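Local coordinates for fibronectin type III domain-containing protein (Simiduia agarivorans, PDB 6P2K), which is a family 74 glycoside hydrolase with seven-bladed beta-propellers that probably cleaves the beta-1,4-glucan backbone of xyloglucan, at residues Gln381-Gly395 / Trp426-Arg439. Residues are numbered along the deposited sequence; the frame is centred on the assembly and turned at random.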
loop_
_atom_site.group_PDB
_atom_site.type_symbol
_atom_site.label_atom_id
_atom_site.label_comp_id
_atom_site.label_asym_id
_atom_site.label_seq_id
_atom_site.Cartn_x
_atom_site.Cartn_y
_atom_site.Cartn_z
ATOM N N GLN B 381 13.134 22.152 3.700
ATOM C CA GLN B 381 12.406 21.240 2.828
ATOM C C GLN B 381 13.374 20.300 2.120
ATOM O O GLN B 381 14.491 20.685 1.767
ATOM C CB GLN B 381 11.600 22.010 1.782
ATOM C CG GLN B 381 10.703 23.103 2.327
ATOM C CD GLN B 381 10.419 24.176 1.286
ATOM O OE1 GLN B 381 10.631 25.367 1.529
ATOM N NE2 GLN B 381 9.950 23.755 0.116
ATOM N N THR B 382 12.934 19.062 1.895
ATOM C CA THR B 382 13.778 18.061 1.262
ATOM C C THR B 382 13.094 17.463 0.041
ATOM O O THR B 382 11.863 17.395 -0.042
ATOM C CB THR B 382 14.152 16.922 2.222
ATOM O OG1 THR B 382 13.009 16.557 3.002
ATOM C CG2 THR B 382 15.282 17.359 3.143
ATOM N N VAL B 383 13.925 17.024 -0.898
ATOM C CA VAL B 383 13.506 16.308 -2.094
ATOM C C VAL B 383 14.201 14.954 -2.070
ATOM O O VAL B 383 15.436 14.887 -2.047
ATOM C CB VAL B 383 13.862 17.082 -3.373
ATOM C CG1 VAL B 383 13.504 16.267 -4.614
ATOM C CG2 VAL B 383 13.170 18.436 -3.383
ATOM N N ASN B 384 13.416 13.882 -2.065
ATOM C CA ASN B 384 13.970 12.533 -2.094
ATOM C C ASN B 384 14.301 12.166 -3.535
ATOM O O ASN B 384 13.414 12.160 -4.395
ATOM C CB ASN B 384 12.976 11.540 -1.493
ATOM C CG ASN B 384 13.630 10.239 -1.064
ATOM O OD1 ASN B 384 14.661 9.837 -1.605
ATOM N ND2 ASN B 384 13.030 9.571 -0.085
ATOM N N TRP B 385 15.571 11.870 -3.806
ATOM C CA TRP B 385 15.984 11.530 -5.162
ATOM C C TRP B 385 17.243 10.677 -5.121
ATOM O O TRP B 385 18.244 11.071 -4.511
ATOM C CB TRP B 385 16.232 12.789 -5.997
ATOM C CG TRP B 385 16.251 12.518 -7.466
ATOM C CD1 TRP B 385 17.322 12.609 -8.305
ATOM C CD2 TRP B 385 15.145 12.094 -8.270
ATOM N NE1 TRP B 385 16.949 12.275 -9.584
ATOM C CE2 TRP B 385 15.617 11.953 -9.588
ATOM C CE3 TRP B 385 13.801 11.821 -8.000
ATOM C CZ2 TRP B 385 14.791 11.552 -10.636
ATOM C CZ3 TRP B 385 12.983 11.423 -9.041
ATOM C CH2 TRP B 385 13.480 11.293 -10.343
ATOM N N TYR B 386 17.188 9.514 -5.779
ATOM C CA TYR B 386 18.353 8.640 -5.932
ATOM C C TYR B 386 18.893 8.189 -4.574
ATOM O O TYR B 386 20.101 8.186 -4.335
ATOM C CB TYR B 386 19.442 9.333 -6.758
ATOM C CG TYR B 386 20.405 8.405 -7.466
ATOM C CD1 TYR B 386 19.954 7.475 -8.398
ATOM C CD2 TYR B 386 21.772 8.472 -7.214
ATOM C CE1 TYR B 386 20.838 6.631 -9.052
ATOM C CE2 TYR B 386 22.662 7.635 -7.861
ATOM C CZ TYR B 386 22.191 6.717 -8.778
ATOM O OH TYR B 386 23.077 5.883 -9.423
ATOM N N GLY B 387 17.986 7.816 -3.672
ATOM C CA GLY B 387 18.372 7.327 -2.362
ATOM C C GLY B 387 18.936 8.362 -1.415
ATOM O O GLY B 387 19.539 7.990 -0.404
ATOM N N THR B 388 18.760 9.649 -1.704
ATOM C CA THR B 388 19.260 10.718 -0.855
ATOM C C THR B 388 18.199 11.807 -0.781
ATOM O O THR B 388 17.433 12.009 -1.727
ATOM C CB THR B 388 20.603 11.264 -1.388
ATOM O OG1 THR B 388 21.637 10.300 -1.148
ATOM C CG2 THR B 388 20.997 12.574 -0.714
ATOM N N GLU B 389 18.131 12.484 0.364
ATOM C CA GLU B 389 17.186 13.574 0.573
ATOM C C GLU B 389 17.931 14.894 0.413
ATOM O O GLU B 389 18.795 15.231 1.229
ATOM C CB GLU B 389 16.516 13.459 1.942
ATOM C CG GLU B 389 15.211 12.672 1.894
ATOM C CD GLU B 389 14.852 12.006 3.208
ATOM O OE1 GLU B 389 13.643 11.829 3.471
ATOM O OE2 GLU B 389 15.774 11.655 3.976
ATOM N N TRP B 390 17.601 15.630 -0.646
ATOM C CA TRP B 390 18.279 16.869 -1.010
ATOM C C TRP B 390 17.449 18.062 -0.583
ATOM O O TRP B 390 16.239 18.090 -0.850
ATOM C CB TRP B 390 18.515 16.931 -2.516
ATOM C CG TRP B 390 19.128 15.689 -3.070
ATOM C CD1 TRP B 390 18.474 14.574 -3.513
ATOM C CD2 TRP B 390 20.525 15.426 -3.232
ATOM N NE1 TRP B 390 19.379 13.636 -3.944
ATOM C CE2 TRP B 390 20.645 14.133 -3.783
ATOM C CE3 TRP B 390 21.686 16.157 -2.966
ATOM C CZ2 TRP B 390 21.878 13.558 -4.072
ATOM C CZ3 TRP B 390 22.913 15.582 -3.251
ATOM C CH2 TRP B 390 22.999 14.296 -3.798
ATOM N N PRO B 391 18.047 19.058 0.060
ATOM C CA PRO B 391 17.295 20.262 0.407
ATOM C C PRO B 391 16.909 21.039 -0.841
ATOM O O PRO B 391 17.515 20.901 -1.907
ATOM C CB PRO B 391 18.273 21.069 1.272
ATOM C CG PRO B 391 19.452 20.161 1.521
ATOM C CD PRO B 391 19.472 19.177 0.405
ATOM N N THR B 392 15.869 21.855 -0.701
ATOM C CA THR B 392 15.658 22.911 -1.674
ATOM C C THR B 392 16.548 24.097 -1.315
ATOM O O THR B 392 17.002 24.239 -0.177
ATOM C CB THR B 392 14.190 23.336 -1.725
ATOM O OG1 THR B 392 13.807 23.896 -0.461
ATOM C CG2 THR B 392 13.297 22.142 -2.043
ATOM N N TYR B 393 16.804 24.952 -2.302
ATOM C CA TYR B 393 17.784 26.021 -2.146
ATOM C C TYR B 393 17.202 27.346 -2.609
ATOM O O TYR B 393 16.582 27.420 -3.676
ATOM C CB TYR B 393 19.063 25.708 -2.930
ATOM C CG TYR B 393 19.901 24.615 -2.311
ATOM C CD1 TYR B 393 19.637 23.274 -2.572
ATOM C CD2 TYR B 393 20.950 24.922 -1.457
ATOM C CE1 TYR B 393 20.399 22.272 -1.998
ATOM C CE2 TYR B 393 21.717 23.931 -0.881
ATOM C CZ TYR B 393 21.440 22.608 -1.154
ATOM O OH TYR B 393 22.210 21.621 -0.579
ATOM N N LYS B 394 17.414 28.390 -1.813
ATOM C CA LYS B 394 17.068 29.749 -2.197
ATOM C C LYS B 394 18.338 30.529 -2.519
ATOM O O LYS B 394 19.403 30.278 -1.949
ATOM C CB LYS B 394 16.272 30.455 -1.093
ATOM C CG LYS B 394 17.026 30.667 0.209
ATOM C CD LYS B 394 16.130 31.329 1.241
ATOM C CE LYS B 394 16.871 31.575 2.539
ATOM N NZ LYS B 394 15.957 32.103 3.588
ATOM N N GLY B 395 18.215 31.478 -3.442
ATOM C CA GLY B 395 19.377 32.201 -3.912
ATOM C C GLY B 395 19.976 33.118 -2.863
ATOM O O GLY B 395 19.326 33.548 -1.908
ATOM N N TRP B 426 8.250 24.573 -4.487
ATOM C CA TRP B 426 7.016 24.249 -3.783
ATOM C C TRP B 426 6.701 25.237 -2.667
ATOM O O TRP B 426 5.837 24.950 -1.827
ATOM C CB TRP B 426 7.080 22.822 -3.230
ATOM C CG TRP B 426 7.338 21.811 -4.302
ATOM C CD1 TRP B 426 6.406 21.115 -5.011
ATOM C CD2 TRP B 426 8.615 21.408 -4.812
ATOM N NE1 TRP B 426 7.022 20.288 -5.919
ATOM C CE2 TRP B 426 8.379 20.450 -5.817
ATOM C CE3 TRP B 426 9.934 21.754 -4.505
ATOM C CZ2 TRP B 426 9.416 19.834 -6.522
ATOM C CZ3 TRP B 426 10.962 21.143 -5.206
ATOM C CH2 TRP B 426 10.696 20.193 -6.202
ATOM N N ASP B 427 7.366 26.393 -2.638
ATOM C CA ASP B 427 7.077 27.456 -1.676
ATOM C C ASP B 427 6.893 28.794 -2.384
ATOM O O ASP B 427 7.283 29.849 -1.878
ATOM C CB ASP B 427 8.164 27.548 -0.602
ATOM C CG ASP B 427 9.565 27.736 -1.179
ATOM O OD1 ASP B 427 9.705 28.131 -2.357
ATOM O OD2 ASP B 427 10.538 27.476 -0.438
ATOM N N GLY B 428 6.298 28.765 -3.575
ATOM C CA GLY B 428 5.993 29.979 -4.301
ATOM C C GLY B 428 7.148 30.602 -5.047
ATOM O O GLY B 428 7.034 31.756 -5.475
ATOM N N GLY B 429 8.254 29.887 -5.225
ATOM C CA GLY B 429 9.395 30.415 -5.943
ATOM C C GLY B 429 10.531 30.924 -5.084
ATOM O O GLY B 429 11.476 31.508 -5.626
ATOM N N VAL B 430 10.466 30.729 -3.766
ATOM C CA VAL B 430 11.567 31.133 -2.896
ATOM C C VAL B 430 12.731 30.157 -3.020
ATOM O O VAL B 430 13.877 30.557 -3.252
ATOM C CB VAL B 430 11.082 31.254 -1.441
ATOM C CG1 VAL B 430 12.265 31.339 -0.487
ATOM C CG2 VAL B 430 10.180 32.470 -1.282
ATOM N N SER B 431 12.457 28.861 -2.873
ATOM C CA SER B 431 13.495 27.841 -2.887
ATOM C C SER B 431 13.170 26.796 -3.943
ATOM O O SER B 431 12.003 26.562 -4.267
ATOM C CB SER B 431 13.647 27.179 -1.519
ATOM O OG SER B 431 12.555 26.318 -1.241
ATOM N N TRP B 432 14.217 26.156 -4.469
ATOM C CA TRP B 432 14.091 25.342 -5.669
ATOM C C TRP B 432 14.913 24.065 -5.569
ATOM O O TRP B 432 15.830 23.941 -4.752
ATOM C CB TRP B 432 14.546 26.107 -6.917
ATOM C CG TRP B 432 13.891 27.431 -7.084
ATOM C CD1 TRP B 432 14.166 28.581 -6.396
ATOM C CD2 TRP B 432 12.843 27.750 -8.002
ATOM N NE1 TRP B 432 13.347 29.594 -6.828
ATOM C CE2 TRP B 432 12.528 29.112 -7.817
ATOM C CE3 TRP B 432 12.137 27.016 -8.962
ATOM C CZ2 TRP B 432 11.541 29.755 -8.558
ATOM C CZ3 TRP B 432 11.153 27.659 -9.698
ATOM C CH2 TRP B 432 10.865 29.014 -9.491
ATOM N N SER B 433 14.576 23.124 -6.449
ATOM C CA SER B 433 15.362 21.928 -6.703
ATOM C C SER B 433 15.207 21.572 -8.174
ATOM O O SER B 433 14.117 21.699 -8.735
ATOM C CB SER B 433 14.916 20.749 -5.828
ATOM O OG SER B 433 15.623 19.568 -6.174
ATOM N N ASN B 434 16.301 21.140 -8.801
ATOM C CA ASN B 434 16.228 20.611 -10.160
ATOM C C ASN B 434 16.732 19.173 -10.228
ATOM O O ASN B 434 17.043 18.678 -11.317
ATOM C CB ASN B 434 16.985 21.516 -11.142
ATOM C CG ASN B 434 18.497 21.324 -11.101
ATOM O OD1 ASN B 434 19.068 20.911 -10.094
ATOM N ND2 ASN B 434 19.150 21.625 -12.215
ATOM N N MET B 435 16.796 18.488 -9.081
ATOM C CA MET B 435 17.354 17.139 -9.040
ATOM C C MET B 435 16.538 16.156 -9.872
ATOM O O MET B 435 17.093 15.184 -10.395
ATOM C CB MET B 435 17.444 16.652 -7.591
ATOM C CG MET B 435 18.441 17.413 -6.722
ATOM S SD MET B 435 20.151 17.332 -7.306
ATOM C CE MET B 435 20.473 15.573 -7.197
ATOM N N GLN B 436 15.229 16.386 -10.015
ATOM C CA GLN B 436 14.391 15.439 -10.744
ATOM C C GLN B 436 14.648 15.441 -12.246
ATOM O O GLN B 436 14.142 14.549 -12.936
ATOM C CB GLN B 436 12.907 15.711 -10.464
ATOM C CG GLN B 436 12.491 15.401 -9.025
ATOM C CD GLN B 436 10.982 15.255 -8.843
ATOM O OE1 GLN B 436 10.208 15.364 -9.796
ATOM N NE2 GLN B 436 10.561 15.004 -7.607
ATOM N N HIS B 437 15.419 16.393 -12.776
ATOM C CA HIS B 437 15.766 16.340 -14.193
ATOM C C HIS B 437 16.862 15.323 -14.481
ATOM O O HIS B 437 17.054 14.951 -15.646
ATOM C CB HIS B 437 16.167 17.734 -14.697
ATOM C CG HIS B 437 17.644 17.993 -14.708
ATOM N ND1 HIS B 437 18.318 18.507 -13.618
ATOM C CD2 HIS B 437 18.569 17.851 -15.688
ATOM C CE1 HIS B 437 19.595 18.652 -13.921
ATOM N NE2 HIS B 437 19.775 18.260 -15.170
ATOM N N ARG B 438 17.550 14.840 -13.449
ATOM C CA ARG B 438 18.590 13.827 -13.601
ATOM C C ARG B 438 17.940 12.456 -13.455
ATOM O O ARG B 438 17.735 11.964 -12.342
ATOM C CB ARG B 438 19.698 14.055 -12.580
ATOM C CG ARG B 438 19.998 15.533 -12.343
ATOM C CD ARG B 438 21.297 15.753 -11.583
ATOM N NE ARG B 438 22.454 15.776 -12.474
ATOM C CZ ARG B 438 23.048 16.886 -12.901
ATOM N NH1 ARG B 438 22.593 18.078 -12.533
ATOM N NH2 ARG B 438 24.095 16.799 -13.707
ATOM N N ARG B 439 17.611 11.837 -14.590
ATOM C CA ARG B 439 16.805 10.624 -14.606
ATOM C C ARG B 439 17.622 9.351 -14.419
ATOM O O ARG B 439 17.032 8.284 -14.216
ATOM C CB ARG B 439 16.016 10.530 -15.920
ATOM C CG ARG B 439 15.260 11.799 -16.300
ATOM C CD ARG B 439 14.282 12.248 -15.212
ATOM N NE ARG B 439 13.135 11.351 -15.069
ATOM C CZ ARG B 439 12.145 11.542 -14.201
ATOM N NH1 ARG B 439 12.156 12.599 -13.397
ATOM N NH2 ARG B 439 11.142 10.676 -14.137
HETATM O O HOH W 1 18.181 20.156 -4.403
#
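Ser431 OG accepts a hydrogen bond from Thr392 OG1 across the contact at 2.8 Å. Ser431 OG in turn donates to Asp427 OD2 at 2.5 Å, short enough that the exact length is doubtful. OG of Ser431 sits between its own backbone N and carbonyl carbon (chi1 73°), which turns it to both partners. Asp427 OD1 takes Ser431 N on its syn lone pair in a nearly straight bond (175°), and Thr392 OG1 also pairs with Thr379 of the neighbouring strand. The turn from Ser425 to Trp432 fits an Asp box, as in propeller blades of such glycosidases, and links strand 421-425 to 431-432. Beside it Tyr393 and Trp432 form an antiparallel hydrogen-bonded pair, Tyr393 N to Trp432 O and Trp432 N to Tyr393 O, each 2.8 Å. Farther along, Met435 lays CE over the Trp390 ring, 3.7 Å from Trp390 CE2; its SD lies farther off above the same face, 4.7 Å from the five-membered-ring centroid, a Met-aromatic contact. At the hairpin turn, Trp385 points its indole at 435-439: NE1 donates to Arg438 O at 2.9 Å within the ring plane, while Gln436 CA makes a CH-pi contact over the six-membered ring. Replacing Trp385 by alanine would probably leave Arg438 O without this donor and uncover Gln436. Polar bonds thus join the 431-432 end, whereas the hairpin end combines ring-face packing with an indole N-H bond.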